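Local coordinates for protein endo alpha-1,4 polygalactosaminidase (Neosartorya fumigata, PDB 6OJ1) that hydrolyses alpha-1,4-linked galactosamine polymers as an endo-acting glycoside hydrolase and disrupts microbial biofilms, at residues K187-G190 / D191-P194; Q207-Y211 / N212-T216; V264-N267 / M268-N272. All coordinates share one frame; numbering follows the deposited sequence.

Contact 1 of 3, residues K187-G190 / D191-P194; sequences KNAG and DIIP. With NAG (2-acetamido-2-deoxy-beta-D-glucopyranose), chain E.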
loop_
_atom_site.group_PDB
_atom_site.type_symbol
_atom_site.label_atom_id
_atom_site.label_comp_id
_atom_site.label_asym_id
_atom_site.label_seq_id
_atom_site.Cartn_x
_atom_site.Cartn_y
_atom_site.Cartn_z
ATOM N N LYS A 187 -1.688 4.864 1.349
ATOM C CA LYS A 187 -0.251 4.609 1.265
ATOM C C LYS A 187 0.478 5.939 1.424
ATOM O O LYS A 187 0.397 6.803 0.544
ATOM C CB LYS A 187 0.096 3.969 -0.074
ATOM C CG LYS A 187 1.585 3.687 -0.295
ATOM C CD LYS A 187 2.122 2.662 0.705
ATOM C CE LYS A 187 3.527 2.170 0.320
ATOM N NZ LYS A 187 3.553 1.433 -0.978
ATOM N N ASN A 188 1.203 6.097 2.535
ATOM C CA ASN A 188 1.988 7.321 2.831
ATOM C C ASN A 188 1.077 8.535 2.664
ATOM O O ASN A 188 -0.008 8.546 3.251
ATOM C CB ASN A 188 3.244 7.331 1.971
ATOM C CG ASN A 188 4.169 6.188 2.297
ATOM O OD1 ASN A 188 4.426 5.908 3.474
ATOM N ND2 ASN A 188 4.682 5.525 1.272
ATOM N N ALA A 189 1.483 9.561 1.910
ATOM C CA ALA A 189 0.617 10.705 1.586
ATOM C C ALA A 189 0.063 11.367 2.841
ATOM O O ALA A 189 -1.118 11.723 2.909
ATOM C CB ALA A 189 -0.522 10.273 0.652
ATOM N N GLY A 190 0.932 11.561 3.842
ATOM C CA GLY A 190 0.480 12.068 5.129
ATOM C C GLY A 190 -0.255 13.400 5.069
ATOM O O GLY A 190 -1.125 13.670 5.904
ATOM N N ASP A 191 0.097 14.264 4.105
ATOM C CA ASP A 191 -0.511 15.598 4.043
ATOM C C ASP A 191 -2.014 15.555 3.801
ATOM O O ASP A 191 -2.719 16.503 4.182
ATOM C CB ASP A 191 0.152 16.440 2.953
ATOM C CG ASP A 191 1.559 16.850 3.315
ATOM O OD1 ASP A 191 1.733 17.488 4.373
ATOM O OD2 ASP A 191 2.491 16.526 2.552
ATOM N N ILE A 192 -2.529 14.499 3.163
ATOM C CA ILE A 192 -3.951 14.446 2.804
ATOM C C ILE A 192 -4.773 13.590 3.760
ATOM O O ILE A 192 -5.975 13.397 3.525
ATOM C CB ILE A 192 -4.184 13.968 1.354
ATOM C CG1 ILE A 192 -3.850 12.476 1.155
ATOM C CG2 ILE A 192 -3.403 14.833 0.352
ATOM C CD1 ILE A 192 -4.366 11.900 -0.178
ATOM N N ILE A 193 -4.162 13.079 4.837
ATOM C CA ILE A 193 -4.889 12.226 5.783
ATOM C C ILE A 193 -6.242 12.810 6.197
ATOM O O ILE A 193 -7.241 12.081 6.137
ATOM C CB ILE A 193 -4.002 11.904 6.993
ATOM C CG1 ILE A 193 -2.880 10.924 6.617
ATOM C CG2 ILE A 193 -4.861 11.346 8.139
ATOM C CD1 ILE A 193 -1.812 10.874 7.730
ATOM N N PRO A 194 -6.342 14.071 6.651
ATOM C CA PRO A 194 -7.642 14.567 7.138
ATOM C C PRO A 194 -8.761 14.441 6.127
ATOM O O PRO A 194 -9.920 14.273 6.516
ATOM C CB PRO A 194 -7.359 16.048 7.445
ATOM C CG PRO A 194 -5.920 16.112 7.700
ATOM C CD PRO A 194 -5.294 15.100 6.782
HETATM C C1 NAG E . -12.226 17.569 4.478
HETATM C C2 NAG E . -11.056 18.512 4.747
HETATM C C3 NAG E . -10.358 18.112 6.049
HETATM C C4 NAG E . -11.347 18.026 7.214
HETATM C C5 NAG E . -12.586 17.212 6.812
HETATM C C6 NAG E . -13.694 17.248 7.840
HETATM C C7 NAG E . -10.155 19.457 2.665
HETATM C C8 NAG E . -9.115 19.341 1.588
HETATM N N2 NAG E . -10.116 18.530 3.633
HETATM O O3 NAG E . -9.332 19.060 6.325
HETATM O O4 NAG E . -10.783 17.246 8.264
HETATM O O5 NAG E . -13.151 17.654 5.568
HETATM O O6 NAG E . -13.494 16.251 8.833
HETATM O O7 NAG E . -10.995 20.347 2.655
#

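Contact 2 of 3, residues Q207-Y211 / N212-T216; sequences QCAQY and NECDT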
loop_
_atom_site.group_PDB
_atom_site.type_symbol
_atom_site.label_atom_id
_atom_site.label_comp_id
_atom_site.label_asym_id
_atom_site.label_seq_id
_atom_site.Cartn_x
_atom_site.Cartn_y
_atom_site.Cartn_z
ATOM N N GLN A 207 8.817 4.162 6.496
ATOM C CA GLN A 207 9.968 4.924 6.976
ATOM C C GLN A 207 9.620 6.177 7.766
ATOM O O GLN A 207 10.447 7.093 7.838
ATOM C CB GLN A 207 10.876 5.322 5.809
ATOM C CG GLN A 207 11.455 4.128 5.059
ATOM C CD GLN A 207 12.002 4.525 3.712
ATOM O OE1 GLN A 207 11.261 4.632 2.736
ATOM N NE2 GLN A 207 13.301 4.750 3.649
ATOM N N CYS A 208 8.449 6.264 8.397
ATOM C CA CYS A 208 8.194 7.457 9.202
ATOM C C CYS A 208 9.203 7.597 10.336
ATOM O O CYS A 208 9.516 8.718 10.754
ATOM C CB CYS A 208 6.771 7.447 9.763
ATOM S SG CYS A 208 6.410 6.156 10.991
ATOM N N ALA A 209 9.734 6.475 10.836
ATOM C CA ALA A 209 10.705 6.550 11.924
ATOM C C ALA A 209 12.004 7.182 11.450
ATOM O O ALA A 209 12.626 7.965 12.177
ATOM C CB ALA A 209 10.959 5.155 12.498
ATOM N N GLN A 210 12.408 6.872 10.222
ATOM C CA GLN A 210 13.652 7.388 9.671
ATOM C C GLN A 210 13.588 8.893 9.426
ATOM O O GLN A 210 14.620 9.575 9.513
ATOM C CB GLN A 210 13.972 6.623 8.381
ATOM C CG GLN A 210 15.229 7.050 7.652
ATOM C CD GLN A 210 15.444 6.263 6.356
ATOM O OE1 GLN A 210 14.670 5.361 6.020
ATOM N NE2 GLN A 210 16.499 6.608 5.627
ATOM N N TYR A 211 12.390 9.438 9.166
ATOM C CA TYR A 211 12.237 10.827 8.734
ATOM C C TYR A 211 11.392 11.672 9.681
ATOM O O TYR A 211 10.900 12.733 9.277
ATOM C CB TYR A 211 11.650 10.871 7.323
ATOM C CG TYR A 211 12.601 10.294 6.309
ATOM C CD1 TYR A 211 13.830 10.899 6.069
ATOM C CD2 TYR A 211 12.291 9.129 5.614
ATOM C CE1 TYR A 211 14.717 10.371 5.156
ATOM C CE2 TYR A 211 13.168 8.598 4.694
ATOM C CZ TYR A 211 14.382 9.220 4.470
ATOM O OH TYR A 211 15.264 8.691 3.557
ATOM N N ASN A 212 11.219 11.243 10.930
ATOM C CA ASN A 212 10.564 12.066 11.946
ATOM C C ASN A 212 9.134 12.426 11.560
ATOM O O ASN A 212 8.704 13.568 11.748
ATOM C CB ASN A 212 11.363 13.343 12.218
ATOM C CG ASN A 212 12.262 13.225 13.417
ATOM O OD1 ASN A 212 11.797 13.273 14.555
ATOM N ND2 ASN A 212 13.566 13.103 13.175
ATOM N N GLU A 213 8.383 11.458 11.023
ATOM C CA GLU A 213 6.995 11.705 10.636
ATOM C C GLU A 213 5.976 10.763 11.268
ATOM O O GLU A 213 4.828 10.744 10.812
ATOM C CB GLU A 213 6.798 11.603 9.119
ATOM C CG GLU A 213 7.985 11.837 8.247
ATOM C CD GLU A 213 7.637 11.585 6.792
ATOM O OE1 GLU A 213 6.810 12.344 6.241
ATOM O OE2 GLU A 213 8.159 10.611 6.208
ATOM N N CYS A 214 6.334 9.965 12.273
ATOM C CA CYS A 214 5.359 8.964 12.702
ATOM C C CYS A 214 4.175 9.602 13.424
ATOM O O CYS A 214 3.076 9.039 13.420
ATOM C CB CYS A 214 6.010 7.897 13.580
ATOM S SG CYS A 214 7.238 6.833 12.742
ATOM N N ASP A 215 4.375 10.774 14.041
ATOM C CA ASP A 215 3.256 11.492 14.642
ATOM C C ASP A 215 2.175 11.815 13.622
ATOM O O ASP A 215 0.989 11.860 13.970
ATOM C CB ASP A 215 3.740 12.785 15.291
ATOM C CG ASP A 215 4.464 12.543 16.589
ATOM O OD1 ASP A 215 3.959 11.741 17.402
ATOM O OD2 ASP A 215 5.536 13.151 16.786
ATOM N N THR A 216 2.559 12.058 12.367
ATOM C CA THR A 216 1.559 12.349 11.347
ATOM C C THR A 216 0.626 11.163 11.158
ATOM O O THR A 216 -0.596 11.327 11.053
ATOM C CB THR A 216 2.249 12.722 10.033
ATOM O OG1 THR A 216 2.974 13.948 10.211
ATOM C CG2 THR A 216 1.224 12.910 8.911
#

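Contact 3 of 3, residues V264-N267 / M268-N272; sequences VIKN and MNLNN. With MAN (alpha-D-mannopyranose), chain B.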
loop_
_atom_site.group_PDB
_atom_site.type_symbol
_atom_site.label_atom_id
_atom_site.label_comp_id
_atom_site.label_asym_id
_atom_site.label_seq_id
_atom_site.Cartn_x
_atom_site.Cartn_y
_atom_site.Cartn_z
ATOM N N VAL A 264 6.828 -3.921 10.361
ATOM C CA VAL A 264 7.677 -4.955 9.777
ATOM C C VAL A 264 9.009 -4.330 9.387
ATOM O O VAL A 264 9.062 -3.195 8.897
ATOM C CB VAL A 264 7.036 -5.642 8.552
ATOM C CG1 VAL A 264 5.938 -6.588 8.992
ATOM C CG2 VAL A 264 6.516 -4.601 7.542
ATOM N N ILE A 265 10.084 -5.080 9.596
ATOM C CA ILE A 265 11.399 -4.737 9.076
ATOM C C ILE A 265 11.610 -5.561 7.817
ATOM O O ILE A 265 11.474 -6.790 7.849
ATOM C CB ILE A 265 12.485 -5.008 10.130
ATOM C CG1 ILE A 265 12.280 -4.064 11.320
ATOM C CG2 ILE A 265 13.862 -4.858 9.544
ATOM C CD1 ILE A 265 12.888 -4.567 12.597
ATOM N N LYS A 266 11.898 -4.892 6.694
ATOM C CA LYS A 266 11.905 -5.552 5.392
ATOM C C LYS A 266 13.147 -5.154 4.603
ATOM O O LYS A 266 13.776 -4.124 4.865
ATOM C CB LYS A 266 10.642 -5.190 4.553
ATOM C CG LYS A 266 9.317 -5.543 5.203
ATOM C CD LYS A 266 9.119 -7.062 5.203
ATOM C CE LYS A 266 8.986 -7.616 3.780
ATOM N NZ LYS A 266 8.655 -9.081 3.856
ATOM N N ASN A 267 13.480 -5.981 3.609
ATOM C CA ASN A 267 14.339 -5.535 2.520
ATOM C C ASN A 267 13.600 -4.525 1.645
ATOM O O ASN A 267 12.378 -4.579 1.509
ATOM C CB ASN A 267 14.760 -6.709 1.639
ATOM C CG ASN A 267 15.645 -7.683 2.352
ATOM O OD1 ASN A 267 16.593 -7.298 3.035
ATOM N ND2 ASN A 267 15.357 -8.972 2.182
ATOM N N MET A 268 14.367 -3.617 1.016
ATOM C CA MET A 268 13.759 -2.632 0.119
ATOM C C MET A 268 13.061 -3.295 -1.068
ATOM O O MET A 268 12.121 -2.724 -1.636
ATOM C CB MET A 268 14.827 -1.638 -0.370
ATOM C CG MET A 268 14.309 -0.548 -1.299
ATOM S SD MET A 268 13.446 0.798 -0.449
ATOM C CE MET A 268 14.789 1.564 0.442
ATOM N N ASN A 269 13.468 -4.515 -1.438
ATOM C CA ASN A 269 12.804 -5.184 -2.551
ATOM C C ASN A 269 11.496 -5.854 -2.140
ATOM O O ASN A 269 10.790 -6.374 -3.008
ATOM C CB ASN A 269 13.753 -6.200 -3.232
ATOM C CG ASN A 269 14.087 -7.417 -2.368
ATOM O OD1 ASN A 269 13.555 -7.590 -1.271
ATOM N ND2 ASN A 269 14.973 -8.294 -2.888
ATOM N N LEU A 270 11.161 -5.840 -0.846
ATOM C CA LEU A 270 9.915 -6.411 -0.328
ATOM C C LEU A 270 9.738 -7.875 -0.752
ATOM O O LEU A 270 8.645 -8.317 -1.118
ATOM C CB LEU A 270 8.714 -5.549 -0.731
ATOM C CG LEU A 270 8.702 -4.177 -0.037
ATOM C CD1 LEU A 270 7.541 -3.309 -0.629
ATOM C CD2 LEU A 270 8.578 -4.323 1.481
ATOM N N ASN A 271 10.823 -8.649 -0.672
ATOM C CA ASN A 271 10.725 -10.096 -0.840
ATOM C C ASN A 271 10.237 -10.738 0.466
ATOM O O ASN A 271 9.701 -10.037 1.330
ATOM C CB ASN A 271 12.068 -10.666 -1.330
ATOM C CG ASN A 271 13.214 -10.493 -0.317
ATOM O OD1 ASN A 271 13.016 -10.015 0.800
ATOM N ND2 ASN A 271 14.417 -10.919 -0.712
ATOM N N ASN A 272 10.392 -12.062 0.635
ATOM C CA ASN A 272 9.793 -12.736 1.793
ATOM C C ASN A 272 10.384 -12.256 3.121
ATOM O O ASN A 272 9.668 -12.181 4.133
ATOM C CB ASN A 272 9.985 -14.263 1.702
ATOM C CG ASN A 272 8.946 -14.961 0.800
ATOM O OD1 ASN A 272 7.770 -14.609 0.783
ATOM N ND2 ASN A 272 9.395 -15.995 0.080
HETATM C C1 MAN B . 17.760 -10.828 -6.456
HETATM C C2 MAN B . 16.621 -9.820 -6.131
HETATM C C3 MAN B . 17.193 -8.422 -5.857
HETATM C C4 MAN B . 18.344 -8.486 -4.817
HETATM C C5 MAN B . 19.414 -9.503 -5.288
HETATM C C6 MAN B . 20.552 -9.693 -4.302
HETATM O O2 MAN B . 15.923 -10.190 -4.943
HETATM O O3 MAN B . 16.167 -7.505 -5.450
HETATM O O4 MAN B . 18.943 -7.202 -4.644
HETATM O O5 MAN B . 18.792 -10.798 -5.486
HETATM O O6 MAN B . 21.493 -10.591 -4.890
HETATM O O HOH W 1 12.004 -8.291 2.718
#

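Contact 1 of 3, residues K187-G190 / D191-P194
A189 and G190 meet I192 and I193 in a short 3-10 turn that follows strand 183-187 of the (beta/alpha)-barrel. The turn leads the chain off the C-terminal end of this strand and into the weakly bonded helix 193-196.

Two backbone hydrogen bonds shape it, each spanning three residues. I192 N donates to A189 O over 3.1 Å. I193 N donates to G190 O over 3.3 Å. Between these steps, the side chain of D191 touches Y153 and Q163.

The apolar contacts run along the same two steps. CB of A189 packs against CG1 of I192 at 4.0 Å. CG1 of I192 also comes 3.3 Å from A189 O. It is placed there by a chi1 of 70°, which sets it between the backbone N and the carbonyl carbon. I193 behaves differently. Its delta branch folds back over the glycine, with CD1 3.7 Å from G190 CA.

The two isoleucines are buried against different neighbours. I192 faces S166 and I167 of helix 163-179, and Y153 touches both I192 and A189. I193 packs on T216 and Y217 of helix 214-217. Just before the turn, K187 NZ forms a salt bridge with D148 OD1, on the last residue of strand 144-148.

At the far end the turn reaches a glycan attached to the protein itself. S195 OG hydrogen-bonds this NAG, while P194 merely touches it: P194 CB lies 3.7 Å from NAG O4.

Contact 2 of 3, residues Q207-Y211 / N212-T216
The disulfide C208-C214 closes a loop at the C-terminal end of barrel strand 202-206. This loop makes the crossing from the strand to helix 214-217. The SG atoms of C208 and C214 are 2.1 Å apart. The bridge has a chi3 of 87°, close to the 90° of an unstrained disulfide. Chi1 angles of 67° at C208 and -66° at C214 turn the two SG atoms toward each other. The methyl of A209 packs beside the bridge, with CB 4.1 Å from C214 SG. H229 touches C208, and F255 touches C214.

One backbone bond closes the ring of residues a second time. E213 N donates to C208 O at 3.0 Å, and the bond is almost straight. Loop and barrel are tied together as well: A209 N is hydrogen-bonded to E231 OE2, and C208 N to N205 OD1.

Longer side chains lie on the solvent side of the loop. The amide of Q207 donates from NE2 to Q210 OE1 at 2.8 Å. The aliphatic part of Q210 then lies on one face of the Y211 ring, with CG 3.8 Å above its plane and over its centre. The extended E213 chain runs past Y211. Its CG lies 3.2 Å from Y211 O, and its OE2 is 3.7 Å from Y211 CB.

Contact 3 of 3, residues V264-N267 / M268-N272
N267 and L270 close a type I beta turn just beyond strand 261-266 of the barrel, on the way to strand 274-275. L270 N donates to N267 O at 2.9 Å. An Asx turn overlaps it: N269 OD1 accepts from N271 N at 3.0 Å.

The amide of N267 finds partners at both its nitrogen and its oxygen. ND2 donates to N271 OD1 at 2.9 Å, nearly straight at 169°, and also to N240 O. OD1 accepts from K234 NZ. The two amide planes of N267 and N271 stand 68° apart. A water that accepts from N267 N lies 2.8 Å from N271 OD1 and can donate to it. W273 N adds a weak bond to the same oxygen.

The bends at chi2 and chi3 curl K266 over the methyl CD2 of L270. Its NZ has I44 O as strongest partner. It also donates to N271 O at 2.9 Å, to Q43 OE1 and W273 O, and weakly to N272 O. This buried ammonium is ringed by oxygen and probably stays charged.

On the outer side, the loop meets a glycan attached to the protein, also bound by N239: N269 ND2 donates to mannose O3 at 2.9 Å.

All three contacts follow parallel strands of the barrel sheet: 183-187, 202-206 and 261-266. They lie at the C-terminal ends of these strands and in the loops after them, the end of the barrel that carries the active site in (beta/alpha)-barrel enzymes generally. Contacts 1 and 2 are neighbours, with centres 12 Å apart. They touch directly: I193 CD1 packs 3.6 Å from T216 O. Contact 3 stands apart. Its centre is 18 Å from that of contact 2 and 22 Å from that of contact 1, with nearest atoms about 5 and 6 Å away. E231 links contacts 2 and 3: its OE2 hydrogen-bonds A209 N, and its backbone hydrogen-bonds that of K266. Contacts 1 and 3 each meet a glycan attached to the protein.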